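PDB 2WLR: thiosulfate sulfurtransferase YnjE from Escherichia coli, which catalyses the transfer of sulfur from thiosulfate to cyanide, giving thiocyanate and sulfite, as a periplasmic enzyme built from rhodanese repeats. Local coordinates for residues I222-G227 / E373-A378; A348-W353 / R379-K384; N175-E180 / K192-K197. All coordinates share one frame; numbering follows the deposited sequence.

Overall arrangement
The three contacts follow one another across the second and third rhodanese repeats. Contact 1 joins the two repeats by packing helix 213-226 on helix 369-380. Contact 2 lies at the far end of helix 369-380, its centre about 15 Å from that of contact 1, and the two touch where Leu224 CD2 packs on Arg379 NH2 at 3.5 Å. Contact 3 belongs to the second repeat alone, and Met223 CE meets Met194 SE at 3.9 Å to connect it with contact 1. Centres of contacts 2 and 3 are about 30 Å apart. The persulfide-forming Cys365 precedes helix 369-380, and the side chains of Phe375 and Trp350 each lie about 10 Å from that of Arg370, which probably binds substrate.

Contact 1. Residues I222-G227 / E373-A378; sequences IMLYAG and ETFMYA
At the interface between the second and third rhodanese repeats, where helix 213-226 packs on helix 369-380, residues 222-227 and 373-378 meet through three buried side chains: Leu224 on one side, Phe375 and selenomethionine Met376 on the other. Within 222-227 Leu224 does all the touching, and it does so with one methyl. Its CD1 comes up to Met376 SE at 3.7 Å, the two side chains reaching toward each other tip to tip, and the same methyl sits 3.9 Å from Phe375 CE1. The backbones stay well apart: even the closest pair, Leu224 CA and Met376 CA, is separated by 10.0 Å, and this gap is spanned by side chains alone.

Each helix is the connection of a beta-alpha-beta unit in its own repeat, between strands 205-209 and 231-234 in one and 360-363 and 386-389 in the other, and equivalent elements of the two repeats therefore face each other here. Phe375 also packs on Val386 and Val388 of strand 386-389. The ring offers its edge to the interface, and both Leu224 CD1 and Met376 SE lie at that edge, in the ring plane. Met376 starts off to one side, but bends at chi2 (-64°) and chi3 (-75°) bring its selenium round to the leucine methyl. Close behind, Met376 touches Ala220 and Phe375 touches Gln221, extending the seam along helix 213-226, which ends at Ala226; Gly227, the first residue after it, has positive phi, and Gly227 N still bonds Met223 O at 3.0 Å.

Contact 2. Residues A348-W353 / R379-K384; sequences AMWKAW and RAMGWK
Trp350 and Trp383 meet in a T-shaped stack between the end of helix 343-351 and the turn that follows helix 369-380. The edge of the Trp350 indole, at CE3, is directed at the face of the six-membered ring of Trp383. The closest approach is 3.5 Å, from Trp350 CE3 to Trp383 CH2, and Trp350 CE3 stands 3.7 Å from Trp383 CZ2. The two six-membered rings have centroids 5.1 Å apart and planes at 69°, a little short of perpendicular.

This is the tight part of the contact, and it is buried. Trp350 is held from several directions: its NE1 donates to Gly321 O, Phe363 meets its ring, and Thr374 and Ala378 of helix 369-380 pack on it. With the indole nitrogen tied to a carbonyl, rotation of the ring should be well restricted. Trp383 in turn rests on Pro357.

Selenomethionine Met381 approaches Trp350 less closely than the stack does, though it is buried too and packs on Ala343, Ile346 and Thr347 of helix 343-351. It turns at chi3 (65°), which carries Met381 CE to 4.0 Å from Trp350 CZ3. Its selenium makes a Met-aromatic contact, oblique to the ring and 5.4 Å from the centroid of the six-membered ring of Trp350. Toward solvent the segments part company: Lys351 and Lys384 are exposed and do not cross the contact.

Between Met381 and Trp383, Gly382 takes positive phi. Gly382 N bonds Arg379 O at 3.0 Å, and Trp383 N probably bonds Ala378 O, also at 3.0 Å. These two bonds back into the last turn make a Schellman motif, ending the helix that follows the active-site loop of the third rhodanese repeat, with the residues before and after its glycine both turned onto one tryptophan of helix 343-351.

Contact 3. Residues N175-E180 / K192-K197; sequences NEVESE and KAMLAK
Glu176 lies across Met194 at about a right angle, its carboxylate oxygen OE1 3.9 Å from Met194 CG and its CB 4.1 Å from the same atom. From there the acid carries on to Lys197, one helical turn further along, and Lys197 NZ donates to Glu176 OE1 at 2.9 Å in a salt bridge. The ammonium group approaches on the anti side of the carboxylate, 29° out of its plane. It does not hold the oxygen alone, since His198 NE2 also bonds Glu176 OE1, while Glu176 OE2 takes the backbone N of Asp173. The carboxylate is thus gripped at both oxygens, and its position is set by the histidine and the Asp173 amide in addition to the lysine.

In the second rhodanese repeat, this joins the 3-10 turn after edge strand 170-173 to helix 188-197, with a short, weakly bonded antiparallel pair, about 178-179 with 184-185, in between. With an alanine in place of Glu176, Lys197 would probably be left without its carboxylate mate and free to swing into solvent, and His198 and the Asp173 amide would lose their acceptor.

Deeper in, the contact turns apolar. The side chain of selenomethionine Met194 starts with CG anti to the backbone N (chi1 178°) and then bends at chi2 and chi3, so that its methyl faces Val177 rather than the acid. Met194 CE reaches Val177 CG1 at 3.9 Å. Both residues are buried, and Val177 continues onto Ile222 of helix 213-226, whereas Lys197 at the other end of the contact stays exposed.

Contact 1. Residues I222-G227 / E373-A378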
loop_
_atom_site.group_PDB
_atom_site.type_symbol
_atom_site.label_atom_id
_atom_site.label_comp_id
_atom_site.label_asym_id
_atom_site.label_seq_id
_atom_site.Cartn_x
_atom_site.Cartn_y
_atom_site.Cartn_z
ATOM N N ILE A 222 -13.311 -4.684 -1.039
ATOM C CA ILE A 222 -14.697 -5.143 -1.151
ATOM C C ILE A 222 -14.759 -6.486 -1.903
ATOM O O ILE A 222 -15.487 -7.392 -1.516
ATOM C CB ILE A 222 -15.580 -4.063 -1.792
ATOM C CG1 ILE A 222 -15.823 -2.950 -0.769
ATOM C CG2 ILE A 222 -16.951 -4.647 -2.216
ATOM C CD1 ILE A 222 -16.317 -1.654 -1.361
HETATM N N MSE A 223 -13.909 -6.650 -2.909
HETATM C CA MSE A 223 -13.821 -7.955 -3.588
HETATM C C MSE A 223 -13.325 -9.056 -2.686
HETATM O O MSE A 223 -13.810 -10.203 -2.760
HETATM C CB MSE A 223 -12.936 -7.871 -4.819
HETATM C CG MSE A 223 -13.574 -7.084 -5.930
HETATM SE SE MSE A 223 -12.511 -7.201 -7.547
HETATM C CE MSE A 223 -13.768 -6.158 -8.690
ATOM N N LEU A 224 -12.361 -8.750 -1.806
ATOM C CA LEU A 224 -11.838 -9.757 -0.868
ATOM C C LEU A 224 -12.954 -10.168 0.108
ATOM O O LEU A 224 -13.142 -11.340 0.392
ATOM C CB LEU A 224 -10.620 -9.242 -0.108
ATOM C CG LEU A 224 -9.348 -9.207 -0.938
ATOM C CD1 LEU A 224 -8.320 -8.337 -0.204
ATOM C CD2 LEU A 224 -8.758 -10.584 -1.200
ATOM N N TYR A 225 -13.695 -9.190 0.615
ATOM C CA TYR A 225 -14.864 -9.457 1.424
ATOM C C TYR A 225 -15.825 -10.408 0.705
ATOM O O TYR A 225 -16.312 -11.388 1.301
ATOM C CB TYR A 225 -15.566 -8.125 1.757
ATOM C CG TYR A 225 -17.005 -8.240 2.133
ATOM C CD1 TYR A 225 -17.376 -8.499 3.433
ATOM C CD2 TYR A 225 -17.993 -8.073 1.179
ATOM C CE1 TYR A 225 -18.731 -8.616 3.789
ATOM C CE2 TYR A 225 -19.333 -8.207 1.509
ATOM C CZ TYR A 225 -19.693 -8.464 2.819
ATOM O OH TYR A 225 -21.052 -8.590 3.127
ATOM N N ALA A 226 -16.126 -10.116 -0.557
ATOM C CA ALA A 226 -17.088 -10.895 -1.323
ATOM C C ALA A 226 -16.655 -12.347 -1.472
ATOM O O ALA A 226 -17.469 -13.249 -1.432
ATOM C CB ALA A 226 -17.304 -10.275 -2.658
ATOM N N GLY A 227 -15.366 -12.534 -1.686
ATOM C CA GLY A 227 -14.778 -13.857 -1.818
ATOM C C GLY A 227 -13.867 -14.067 -2.996
ATOM O O GLY A 227 -13.541 -15.212 -3.282
ATOM N N GLU A 373 -6.805 1.341 1.385
ATOM C CA GLU A 373 -5.393 1.327 1.011
ATOM C C GLU A 373 -4.549 0.790 2.165
ATOM O O GLU A 373 -3.666 -0.084 1.942
ATOM C CB GLU A 373 -4.953 2.739 0.574
ATOM C CG GLU A 373 -3.499 2.802 0.161
ATOM C CD GLU A 373 -3.104 4.111 -0.502
ATOM O OE1 GLU A 373 -3.958 5.021 -0.666
ATOM O OE2 GLU A 373 -1.913 4.226 -0.857
ATOM N N THR A 374 -4.757 1.269 3.389
ATOM C CA THR A 374 -3.990 0.759 4.517
ATOM C C THR A 374 -4.297 -0.698 4.799
ATOM O O THR A 374 -3.387 -1.445 5.177
ATOM C CB THR A 374 -4.153 1.568 5.814
ATOM O OG1 THR A 374 -5.526 1.762 6.125
ATOM C CG2 THR A 374 -3.501 2.940 5.632
ATOM N N PHE A 375 -5.563 -1.100 4.644
ATOM C CA PHE A 375 -5.901 -2.516 4.756
ATOM C C PHE A 375 -5.066 -3.348 3.790
ATOM O O PHE A 375 -4.501 -4.392 4.164
ATOM C CB PHE A 375 -7.367 -2.755 4.453
ATOM C CG PHE A 375 -7.740 -4.197 4.345
ATOM C CD1 PHE A 375 -7.652 -4.835 3.136
ATOM C CD2 PHE A 375 -8.215 -4.898 5.434
ATOM C CE1 PHE A 375 -8.007 -6.172 3.012
ATOM C CE2 PHE A 375 -8.557 -6.240 5.300
ATOM C CZ PHE A 375 -8.457 -6.857 4.069
HETATM N N MSE A 376 -5.009 -2.936 2.524
HETATM C CA MSE A 376 -4.226 -3.703 1.547
HETATM C C MSE A 376 -2.751 -3.769 1.887
HETATM O O MSE A 376 -2.135 -4.808 1.720
HETATM C CB MSE A 376 -4.461 -3.204 0.121
HETATM C CG MSE A 376 -5.884 -3.321 -0.385
HETATM SE SE MSE A 376 -6.505 -5.167 -0.526
HETATM C CE MSE A 376 -5.508 -5.658 -2.157
ATOM N N TYR A 377 -2.175 -2.667 2.350
ATOM C CA TYR A 377 -0.781 -2.693 2.803
ATOM C C TYR A 377 -0.584 -3.637 4.013
ATOM O O TYR A 377 0.297 -4.468 4.001
ATOM C CB TYR A 377 -0.290 -1.295 3.121
ATOM C CG TYR A 377 -0.257 -0.331 1.947
ATOM C CD1 TYR A 377 -0.227 -0.799 0.612
ATOM C CD2 TYR A 377 -0.319 1.037 2.156
ATOM C CE1 TYR A 377 -0.200 0.065 -0.451
ATOM C CE2 TYR A 377 -0.276 1.903 1.076
ATOM C CZ TYR A 377 -0.224 1.400 -0.214
ATOM O OH TYR A 377 -0.199 2.285 -1.275
ATOM N N ALA A 378 -1.438 -3.532 5.029
ATOM C CA ALA A 378 -1.325 -4.408 6.200
ATOM C C ALA A 378 -1.485 -5.875 5.831
ATOM O O ALA A 378 -0.806 -6.716 6.349
ATOM C CB ALA A 378 -2.392 -4.015 7.238
#

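Contact 2. Residues A348-W353 / R379-K384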
loop_
_atom_site.group_PDB
_atom_site.type_symbol
_atom_site.label_atom_id
_atom_site.label_comp_id
_atom_site.label_asym_id
_atom_site.label_seq_id
_atom_site.Cartn_x
_atom_site.Cartn_y
_atom_site.Cartn_z
ATOM N N ALA A 348 6.607 1.004 12.310
ATOM C CA ALA A 348 7.076 1.931 13.363
ATOM C C ALA A 348 6.097 3.060 13.599
ATOM O O ALA A 348 5.858 3.476 14.752
ATOM C CB ALA A 348 8.413 2.482 12.982
HETATM N N MSE A 349 5.512 3.587 12.549
HETATM C CA MSE A 349 4.609 4.694 12.759
HETATM C C MSE A 349 3.339 4.225 13.463
HETATM O O MSE A 349 2.803 4.950 14.310
HETATM C CB MSE A 349 4.377 5.546 11.513
HETATM C CG MSE A 349 3.471 5.071 10.516
HETATM SE SE MSE A 349 3.619 6.365 8.984
HETATM C CE MSE A 349 2.530 5.290 7.822
ATOM N N TRP A 350 2.885 3.007 13.163
ATOM C CA TRP A 350 1.739 2.412 13.863
ATOM C C TRP A 350 2.079 2.062 15.322
ATOM O O TRP A 350 1.282 2.338 16.233
ATOM C CB TRP A 350 1.159 1.218 13.083
ATOM C CG TRP A 350 0.396 1.630 11.851
ATOM C CD1 TRP A 350 -0.070 2.876 11.554
ATOM C CD2 TRP A 350 0.009 0.788 10.768
ATOM N NE1 TRP A 350 -0.708 2.865 10.345
ATOM C CE2 TRP A 350 -0.679 1.599 9.850
ATOM C CE3 TRP A 350 0.172 -0.575 10.498
ATOM C CZ2 TRP A 350 -1.195 1.113 8.658
ATOM C CZ3 TRP A 350 -0.322 -1.064 9.291
ATOM C CH2 TRP A 350 -1.024 -0.226 8.412
ATOM N N LYS A 351 3.261 1.495 15.541
ATOM C CA LYS A 351 3.665 1.110 16.896
ATOM C C LYS A 351 3.648 2.303 17.819
ATOM O O LYS A 351 3.234 2.178 18.991
ATOM C CB LYS A 351 5.037 0.446 16.912
ATOM C CG LYS A 351 5.520 0.049 18.318
ATOM C CD LYS A 351 6.869 -0.623 18.255
ATOM C CE LYS A 351 7.305 -1.138 19.615
ATOM N NZ LYS A 351 8.780 -1.383 19.575
ATOM N N ALA A 352 4.069 3.456 17.312
ATOM C CA ALA A 352 4.095 4.705 18.111
ATOM C C ALA A 352 2.717 5.108 18.642
ATOM O O ALA A 352 2.610 5.814 19.668
ATOM C CB ALA A 352 4.732 5.842 17.331
ATOM N N TRP A 353 1.658 4.701 17.945
ATOM C CA TRP A 353 0.278 4.947 18.392
ATOM C C TRP A 353 -0.405 3.694 18.978
ATOM O O TRP A 353 -1.633 3.626 19.060
ATOM C CB TRP A 353 -0.526 5.549 17.239
ATOM C CG TRP A 353 -0.447 6.989 17.194
ATOM C CD1 TRP A 353 0.501 7.750 16.563
ATOM C CD2 TRP A 353 -1.353 7.904 17.808
ATOM N NE1 TRP A 353 0.218 9.078 16.729
ATOM C CE2 TRP A 353 -0.900 9.210 17.506
ATOM C CE3 TRP A 353 -2.501 7.752 18.587
ATOM C CZ2 TRP A 353 -1.580 10.354 17.948
ATOM C CZ3 TRP A 353 -3.169 8.900 19.026
ATOM C CH2 TRP A 353 -2.698 10.174 18.705
ATOM N N ARG A 379 -2.389 -6.169 4.892
ATOM C CA ARG A 379 -2.556 -7.516 4.374
ATOM C C ARG A 379 -1.253 -8.027 3.731
ATOM O O ARG A 379 -0.784 -9.134 4.045
ATOM C CB ARG A 379 -3.702 -7.522 3.370
ATOM C CG ARG A 379 -3.943 -8.861 2.698
ATOM C CD ARG A 379 -5.073 -8.754 1.693
ATOM N NE ARG A 379 -5.253 -9.926 0.827
ATOM C CZ ARG A 379 -5.019 -9.973 -0.481
ATOM N NH1 ARG A 379 -4.487 -8.958 -1.148
ATOM N NH2 ARG A 379 -5.268 -11.107 -1.135
ATOM N N ALA A 380 -0.621 -7.199 2.885
ATOM C CA ALA A 380 0.648 -7.551 2.216
ATOM C C ALA A 380 1.774 -7.715 3.248
ATOM O O ALA A 380 2.703 -8.532 3.089
ATOM C CB ALA A 380 0.994 -6.474 1.206
HETATM N N MSE A 381 1.671 -6.963 4.336
HETATM C CA MSE A 381 2.611 -7.017 5.454
HETATM C C MSE A 381 2.416 -8.235 6.341
HETATM O O MSE A 381 3.183 -8.431 7.295
HETATM C CB MSE A 381 2.479 -5.749 6.292
HETATM C CG MSE A 381 3.101 -4.555 5.638
HETATM SE SE MSE A 381 2.485 -2.808 6.324
HETATM C CE MSE A 381 3.097 -2.771 8.118
ATOM N N GLY A 382 1.355 -9.005 6.100
ATOM C CA GLY A 382 1.119 -10.236 6.826
ATOM C C GLY A 382 0.370 -10.045 8.124
ATOM O O GLY A 382 0.345 -10.956 8.951
ATOM N N TRP A 383 -0.273 -8.892 8.326
ATOM C CA TRP A 383 -1.050 -8.697 9.541
ATOM C C TRP A 383 -2.292 -9.582 9.428
ATOM O O TRP A 383 -2.992 -9.526 8.424
ATOM C CB TRP A 383 -1.424 -7.222 9.704
ATOM C CG TRP A 383 -0.281 -6.382 10.119
ATOM C CD1 TRP A 383 1.036 -6.535 9.774
ATOM C CD2 TRP A 383 -0.331 -5.316 11.063
ATOM N NE1 TRP A 383 1.797 -5.593 10.433
ATOM C CE2 TRP A 383 0.981 -4.828 11.224
ATOM C CE3 TRP A 383 -1.367 -4.703 11.765
ATOM C CZ2 TRP A 383 1.282 -3.764 12.086
ATOM C CZ3 TRP A 383 -1.075 -3.653 12.630
ATOM C CH2 TRP A 383 0.240 -3.189 12.784
ATOM N N LYS A 384 -2.534 -10.416 10.434
ATOM C CA LYS A 384 -3.461 -11.551 10.277
ATOM C C LYS A 384 -4.896 -11.187 10.617
ATOM O O LYS A 384 -5.809 -11.917 10.255
ATOM C CB LYS A 384 -3.030 -12.754 11.127
ATOM C CG LYS A 384 -1.663 -13.312 10.766
ATOM C CD LYS A 384 -1.309 -14.561 11.551
ATOM C CE LYS A 384 0.108 -15.056 11.219
ATOM N NZ LYS A 384 1.187 -14.084 11.652
#

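Contact 3. Residues N175-E180 / K192-K197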
loop_
_atom_site.group_PDB
_atom_site.type_symbol
_atom_site.label_atom_id
_atom_site.label_comp_id
_atom_site.label_asym_id
_atom_site.label_seq_id
_atom_site.Cartn_x
_atom_site.Cartn_y
_atom_site.Cartn_z
ATOM N N ASN A 175 -18.651 3.786 -8.037
ATOM C CA ASN A 175 -20.075 3.778 -7.739
ATOM C C ASN A 175 -20.750 2.430 -7.991
ATOM O O ASN A 175 -21.892 2.225 -7.577
ATOM C CB ASN A 175 -20.800 4.882 -8.526
ATOM C CG ASN A 175 -20.407 6.291 -8.086
ATOM O OD1 ASN A 175 -20.315 7.207 -8.915
ATOM N ND2 ASN A 175 -20.184 6.483 -6.792
ATOM N N GLU A 176 -20.071 1.503 -8.672
ATOM C CA GLU A 176 -20.566 0.121 -8.802
ATOM C C GLU A 176 -20.400 -0.682 -7.519
ATOM O O GLU A 176 -20.983 -1.757 -7.392
ATOM C CB GLU A 176 -19.854 -0.642 -9.922
ATOM C CG GLU A 176 -20.014 -0.050 -11.293
ATOM C CD GLU A 176 -19.218 -0.806 -12.338
ATOM O OE1 GLU A 176 -19.463 -2.025 -12.481
ATOM O OE2 GLU A 176 -18.339 -0.211 -12.999
ATOM N N VAL A 177 -19.575 -0.222 -6.577
ATOM C CA VAL A 177 -19.337 -1.015 -5.372
ATOM C C VAL A 177 -19.773 -0.361 -4.060
ATOM O O VAL A 177 -19.733 -1.019 -3.031
ATOM C CB VAL A 177 -17.859 -1.438 -5.243
ATOM C CG1 VAL A 177 -17.375 -2.016 -6.577
ATOM C CG2 VAL A 177 -16.973 -0.252 -4.805
ATOM N N GLU A 178 -20.171 0.918 -4.117
ATOM C CA GLU A 178 -20.582 1.685 -2.954
ATOM C C GLU A 178 -21.647 2.675 -3.409
ATOM O O GLU A 178 -21.716 3.028 -4.596
ATOM C CB GLU A 178 -19.390 2.392 -2.297
ATOM C CG GLU A 178 -18.748 3.416 -3.201
ATOM C CD GLU A 178 -17.561 4.109 -2.606
ATOM O OE1 GLU A 178 -17.129 3.723 -1.499
ATOM O OE2 GLU A 178 -17.068 5.079 -3.229
ATOM N N SER A 179 -22.447 3.147 -2.465
ATOM C CA SER A 179 -23.519 4.076 -2.813
ATOM C C SER A 179 -23.961 4.914 -1.637
ATOM O O SER A 179 -23.594 4.673 -0.504
ATOM C CB SER A 179 -24.725 3.287 -3.332
ATOM O OG SER A 179 -25.337 2.595 -2.271
ATOM N N GLU A 180 -24.819 5.882 -1.953
ATOM C CA GLU A 180 -25.615 6.613 -0.983
ATOM C C GLU A 180 -26.468 5.624 -0.196
ATOM O O GLU A 180 -26.765 4.521 -0.690
ATOM C CB GLU A 180 -26.544 7.586 -1.719
ATOM C CG GLU A 180 -25.857 8.679 -2.486
ATOM C CD GLU A 180 -25.428 9.829 -1.623
ATOM O OE1 GLU A 180 -25.402 9.689 -0.378
ATOM O OE2 GLU A 180 -25.095 10.899 -2.207
ATOM N N LYS A 192 -22.587 -9.349 -6.226
ATOM C CA LYS A 192 -22.694 -10.507 -7.100
ATOM C C LYS A 192 -22.941 -10.085 -8.531
ATOM O O LYS A 192 -22.319 -10.605 -9.459
ATOM C CB LYS A 192 -23.827 -11.391 -6.613
ATOM C CG LYS A 192 -24.036 -12.715 -7.302
ATOM C CD LYS A 192 -25.267 -13.374 -6.671
ATOM C CE LYS A 192 -25.387 -14.814 -7.063
ATOM N NZ LYS A 192 -25.786 -14.951 -8.451
ATOM N N ALA A 193 -23.808 -9.106 -8.754
ATOM C CA ALA A 193 -24.073 -8.661 -10.113
ATOM C C ALA A 193 -22.843 -7.992 -10.715
ATOM O O ALA A 193 -22.520 -8.178 -11.884
ATOM C CB ALA A 193 -25.290 -7.706 -10.132
HETATM N N MSE A 194 -22.178 -7.174 -9.917
HETATM C CA MSE A 194 -21.006 -6.448 -10.389
HETATM C C MSE A 194 -19.893 -7.414 -10.806
HETATM O O MSE A 194 -19.270 -7.264 -11.851
HETATM C CB MSE A 194 -20.547 -5.496 -9.261
HETATM C CG MSE A 194 -19.264 -4.662 -9.555
HETATM SE SE MSE A 194 -17.610 -5.633 -9.193
HETATM C CE MSE A 194 -17.687 -5.826 -7.247
ATOM N N LEU A 195 -19.685 -8.432 -9.977
ATOM C CA LEU A 195 -18.631 -9.420 -10.206
ATOM C C LEU A 195 -18.925 -10.167 -11.516
ATOM O O LEU A 195 -18.031 -10.332 -12.374
ATOM C CB LEU A 195 -18.455 -10.363 -9.020
ATOM C CG LEU A 195 -17.893 -9.722 -7.740
ATOM C CD1 LEU A 195 -18.228 -10.524 -6.520
ATOM C CD2 LEU A 195 -16.352 -9.569 -7.870
ATOM N N ALA A 196 -20.176 -10.595 -11.673
ATOM C CA ALA A 196 -20.579 -11.289 -12.903
ATOM C C ALA A 196 -20.336 -10.450 -14.137
ATOM O O ALA A 196 -19.736 -10.914 -15.123
ATOM C CB ALA A 196 -22.051 -11.694 -12.835
ATOM N N LYS A 197 -20.750 -9.195 -14.089
ATOM C CA LYS A 197 -20.655 -8.263 -15.217
ATOM C C LYS A 197 -19.213 -8.023 -15.656
ATOM O O LYS A 197 -18.922 -7.912 -16.831
ATOM C CB LYS A 197 -21.313 -6.942 -14.800
ATOM C CG LYS A 197 -21.481 -5.811 -15.786
ATOM C CD LYS A 197 -21.601 -4.419 -15.022
ATOM C CE LYS A 197 -22.478 -4.420 -13.724
ATOM N NZ LYS A 197 -22.004 -3.518 -12.547
#